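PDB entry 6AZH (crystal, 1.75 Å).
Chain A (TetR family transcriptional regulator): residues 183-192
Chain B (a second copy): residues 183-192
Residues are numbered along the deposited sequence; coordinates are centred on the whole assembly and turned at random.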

# COMPACT_ATOMS: atom_id res chain seq x y z
N ILE A 183 0.86 -17.60 -9.22
CA ILE A 183 -0.01 -17.99 -10.33
C ILE A 183 -0.83 -16.80 -10.81
O ILE A 183 -0.92 -16.54 -12.01
CB ILE A 183 -0.89 -19.18 -9.92
CG1 ILE A 183 -0.04 -20.43 -9.75
CG2 ILE A 183 -1.94 -19.43 -11.00
CD1 ILE A 183 -0.75 -21.56 -9.00
N ASN A 184 -1.40 -16.02 -9.88
CA ASN A 184 -2.20 -14.87 -10.30
C ASN A 184 -1.39 -13.93 -11.17
O ASN A 184 -1.87 -13.46 -12.21
CB ASN A 184 -2.74 -14.12 -9.08
CG ASN A 184 -3.77 -14.92 -8.30
OD1 ASN A 184 -4.23 -15.97 -8.75
ND2 ASN A 184 -4.14 -14.41 -7.13
N ILE A 185 -0.14 -13.65 -10.78
CA ILE A 185 0.67 -12.69 -11.52
C ILE A 185 1.14 -13.27 -12.85
O ILE A 185 1.08 -12.61 -13.89
CB ILE A 185 1.88 -12.24 -10.67
CG1 ILE A 185 1.43 -11.36 -9.51
CG2 ILE A 185 2.87 -11.48 -11.54
CD1 ILE A 185 2.59 -10.85 -8.67
N LEU A 186 1.65 -14.51 -12.84
CA LEU A 186 2.22 -15.05 -14.07
C LEU A 186 1.13 -15.50 -15.05
O LEU A 186 1.20 -15.19 -16.25
CB LEU A 186 3.17 -16.22 -13.73
CG LEU A 186 4.42 -15.82 -12.92
CD1 LEU A 186 5.34 -17.02 -12.68
CD2 LEU A 186 5.16 -14.73 -13.64
N ASP A 187 0.12 -16.23 -14.56
CA ASP A 187 -0.89 -16.82 -15.44
C ASP A 187 -2.15 -15.97 -15.58
O ASP A 187 -2.99 -16.26 -16.44
CB ASP A 187 -1.30 -18.21 -14.92
CG ASP A 187 -0.14 -19.19 -14.92
OD1 ASP A 187 0.51 -19.32 -15.97
OD2 ASP A 187 0.12 -19.82 -13.87
N GLY A 188 -2.32 -14.94 -14.76
CA GLY A 188 -3.57 -14.21 -14.78
C GLY A 188 -4.65 -15.00 -14.08
O GLY A 188 -4.42 -16.07 -13.52
N ILE A 189 -5.87 -14.46 -14.11
CA ILE A 189 -7.00 -15.11 -13.46
C ILE A 189 -8.00 -15.71 -14.44
O ILE A 189 -8.86 -16.49 -14.02
CB ILE A 189 -7.73 -14.15 -12.49
CG1 ILE A 189 -8.26 -12.94 -13.24
CG2 ILE A 189 -6.78 -13.77 -11.35
CD1 ILE A 189 -9.10 -12.00 -12.35
N VAL A 190 -7.90 -15.39 -15.73
CA VAL A 190 -8.88 -15.88 -16.70
C VAL A 190 -8.74 -17.39 -16.86
O VAL A 190 -7.63 -17.94 -16.83
CB VAL A 190 -8.71 -15.13 -18.03
CG1 VAL A 190 -9.19 -15.96 -19.20
CG2 VAL A 190 -9.48 -13.81 -17.98
N ILE A 191 -9.88 -18.07 -16.97
CA ILE A 191 -9.87 -19.50 -17.25
C ILE A 191 -9.20 -19.74 -18.61
O ILE A 191 -9.47 -19.03 -19.59
CB ILE A 191 -11.31 -20.03 -17.16
CG1 ILE A 191 -11.34 -21.40 -16.48
CG2 ILE A 191 -12.03 -20.03 -18.50
CD1 ILE A 191 -11.03 -21.32 -15.01
N LYS A 192 -8.28 -20.69 -18.66
CA LYS A 192 -7.51 -20.90 -19.89
C LYS A 192 -7.50 -22.37 -20.36
O LYS A 192 -7.83 -23.28 -19.60
CB LYS A 192 -6.07 -20.41 -19.71
CG LYS A 192 -5.95 -18.92 -19.42
CD LYS A 192 -4.71 -18.30 -20.06
CE LYS A 192 -3.69 -17.89 -19.02
NZ LYS A 192 -2.99 -16.61 -19.37
N ILE B 183 -4.89 -6.16 -18.86
CA ILE B 183 -4.24 -7.32 -19.48
C ILE B 183 -3.40 -8.07 -18.46
O ILE B 183 -3.45 -9.31 -18.38
CB ILE B 183 -3.40 -6.90 -20.70
CG1 ILE B 183 -4.31 -6.38 -21.81
CG2 ILE B 183 -2.59 -8.09 -21.21
CD1 ILE B 183 -3.58 -5.65 -22.93
N ASN B 184 -2.60 -7.34 -17.67
CA ASN B 184 -1.74 -7.99 -16.67
C ASN B 184 -2.57 -8.85 -15.72
O ASN B 184 -2.21 -9.99 -15.42
CB ASN B 184 -0.97 -6.95 -15.85
CG ASN B 184 0.13 -6.26 -16.63
OD1 ASN B 184 0.44 -6.64 -17.75
ND2 ASN B 184 0.74 -5.25 -16.02
N ILE B 185 -3.70 -8.31 -15.25
CA ILE B 185 -4.50 -9.03 -14.26
C ILE B 185 -5.20 -10.23 -14.89
O ILE B 185 -5.17 -11.34 -14.34
CB ILE B 185 -5.51 -8.07 -13.60
CG1 ILE B 185 -4.78 -7.07 -12.72
CG2 ILE B 185 -6.54 -8.85 -12.81
CD1 ILE B 185 -5.68 -6.02 -12.11
N LEU B 186 -5.84 -10.02 -16.04
CA LEU B 186 -6.68 -11.06 -16.62
C LEU B 186 -5.86 -12.16 -17.27
O LEU B 186 -6.10 -13.35 -17.04
CB LEU B 186 -7.65 -10.45 -17.63
CG LEU B 186 -8.68 -9.51 -17.01
CD1 LEU B 186 -9.71 -9.06 -18.04
CD2 LEU B 186 -9.34 -10.19 -15.82
N ASP B 187 -4.88 -11.78 -18.09
CA ASP B 187 -4.13 -12.74 -18.90
C ASP B 187 -2.77 -13.11 -18.33
O ASP B 187 -2.16 -14.08 -18.79
CB ASP B 187 -3.96 -12.19 -20.32
CG ASP B 187 -5.28 -11.95 -21.03
OD1 ASP B 187 -6.18 -12.82 -20.94
OD2 ASP B 187 -5.43 -10.89 -21.68
N GLY B 188 -2.27 -12.39 -17.33
CA GLY B 188 -0.96 -12.71 -16.79
C GLY B 188 0.14 -12.12 -17.63
O GLY B 188 -0.07 -11.47 -18.66
N ILE B 189 1.38 -12.35 -17.19
CA ILE B 189 2.52 -11.79 -17.90
C ILE B 189 3.43 -12.84 -18.53
O ILE B 189 4.22 -12.48 -19.42
CB ILE B 189 3.33 -10.87 -16.97
CG1 ILE B 189 3.83 -11.63 -15.75
CG2 ILE B 189 2.48 -9.66 -16.57
CD1 ILE B 189 4.75 -10.78 -14.86
N VAL B 190 3.34 -14.11 -18.14
CA VAL B 190 4.30 -15.10 -18.63
C VAL B 190 3.98 -15.45 -20.09
O VAL B 190 2.83 -15.42 -20.54
CB VAL B 190 4.31 -16.35 -17.74
CG1 VAL B 190 3.03 -17.19 -17.93
CG2 VAL B 190 5.56 -17.23 -18.00
N ILE B 191 5.04 -15.75 -20.84
CA ILE B 191 4.94 -16.43 -22.13
C ILE B 191 5.60 -17.78 -21.94
O ILE B 191 6.80 -17.87 -21.68
CB ILE B 191 5.63 -15.63 -23.25
CG1 ILE B 191 5.05 -14.22 -23.37
CG2 ILE B 191 5.50 -16.39 -24.60
CD1 ILE B 191 5.84 -13.30 -24.32
N LYS B 192 4.81 -18.85 -22.09
CA LYS B 192 5.36 -20.18 -21.93
C LYS B 192 4.65 -21.13 -22.87
O LYS B 192 3.64 -20.74 -23.45
CB LYS B 192 5.22 -20.67 -20.50
CG LYS B 192 3.77 -20.78 -20.04
CD LYS B 192 3.72 -21.21 -18.57
CE LYS B 192 2.30 -21.21 -18.03
NZ LYS B 192 2.34 -21.28 -16.53
OXT LYS B 192 5.06 -22.28 -23.03
O HOH W 1 -3.83 -11.48 -11.80
O HOH W 2 0.04 -10.06 -13.81

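The end of an α-helix poses a standing problem: where the chain turns out of the helix, the carbonyls of the last turn lose the amides that would have continued the i to i+4 pattern, and the amides that follow no longer face those carbonyls. The contact between these two copies of a TetR family regulator illustrates one solution, in which each helix end is completed by the partner chain. Both helices run to about residue 187, their axes approach to 7.4 Å at an angle of 106°, and the chains then pass each other at G188, where the two CA atoms lie 3.6 Å apart.

The exchange is reciprocal. The amide of V190(B) donates to the carbonyl of L186(A), N to O 3.1 Å and nearly linear at 173°; in the other direction V190(A) N reaches L186(B) O at 3.0 Å and 161°. The amide of I189 is shared between two carbonyls of the partner. I189(A) N donates to I185(B) O at 3.2 Å and, weakly, to L186(B) O at 3.1 Å, while both bonds from I189(B) N are weak, to I185(A) O at 3.3 Å and to L186(A) O at 3.0 Å. A single N-H aimed between two acceptors cannot be straight to either, and the angles of 124° to 136° record that compromise.

Water extends the scheme one residue back. Water 1 donates to N184(A) O at 2.8 Å and to I185(B) O at 2.9 Å; water 2 donates to I185(A) O and N184(B) O, both at 2.8 Å. Each thus bridges two carbonyls that could not bond to one another. N184 O also accepts a weak bond from G188 N within its own chain, at 3.0 Å in A and 3.1 Å in B.

Such close passage requires glycine. G188 has positive phi in both chains, and an ideal CB on G188(A) would lie 2.3 Å from L186(B) O, with the equivalent atom on G188(B) 2.2 Å from L186(A) O. Its absence lets the CA approach the partner's carbonyls: CA-H...O contacts join G188(A) CA to I185(B) O at 3.3 Å and G188(B) CA to L186(A) O at 3.3 Å.

Apolar side chains pack around this polar centre. I189(A) CG1 lies 3.9 Å from L186(B) CD2, I185(A) CG2 meets I189(B) CD1 at 3.9 Å, and V190(A) CG2 touches L186(B) CB at 3.8 Å.

Symmetry fails at the lysines. K192(B) NZ forms a salt bridge with D187(A) OD1 at 2.7 Å, whereas K192(A) folds back so that its NZ donates to D187(A) O in its own chain at 3.0 Å, and also lies 2.7 Å from D187(B) O. Those two carbonyl oxygens, D187(A) O and D187(B) O, are 3.3 Å apart; both are acceptors, and the ammonium group of K192(A) sits close to each. The backbone exchange is therefore closely twofold, while the charged ends differ.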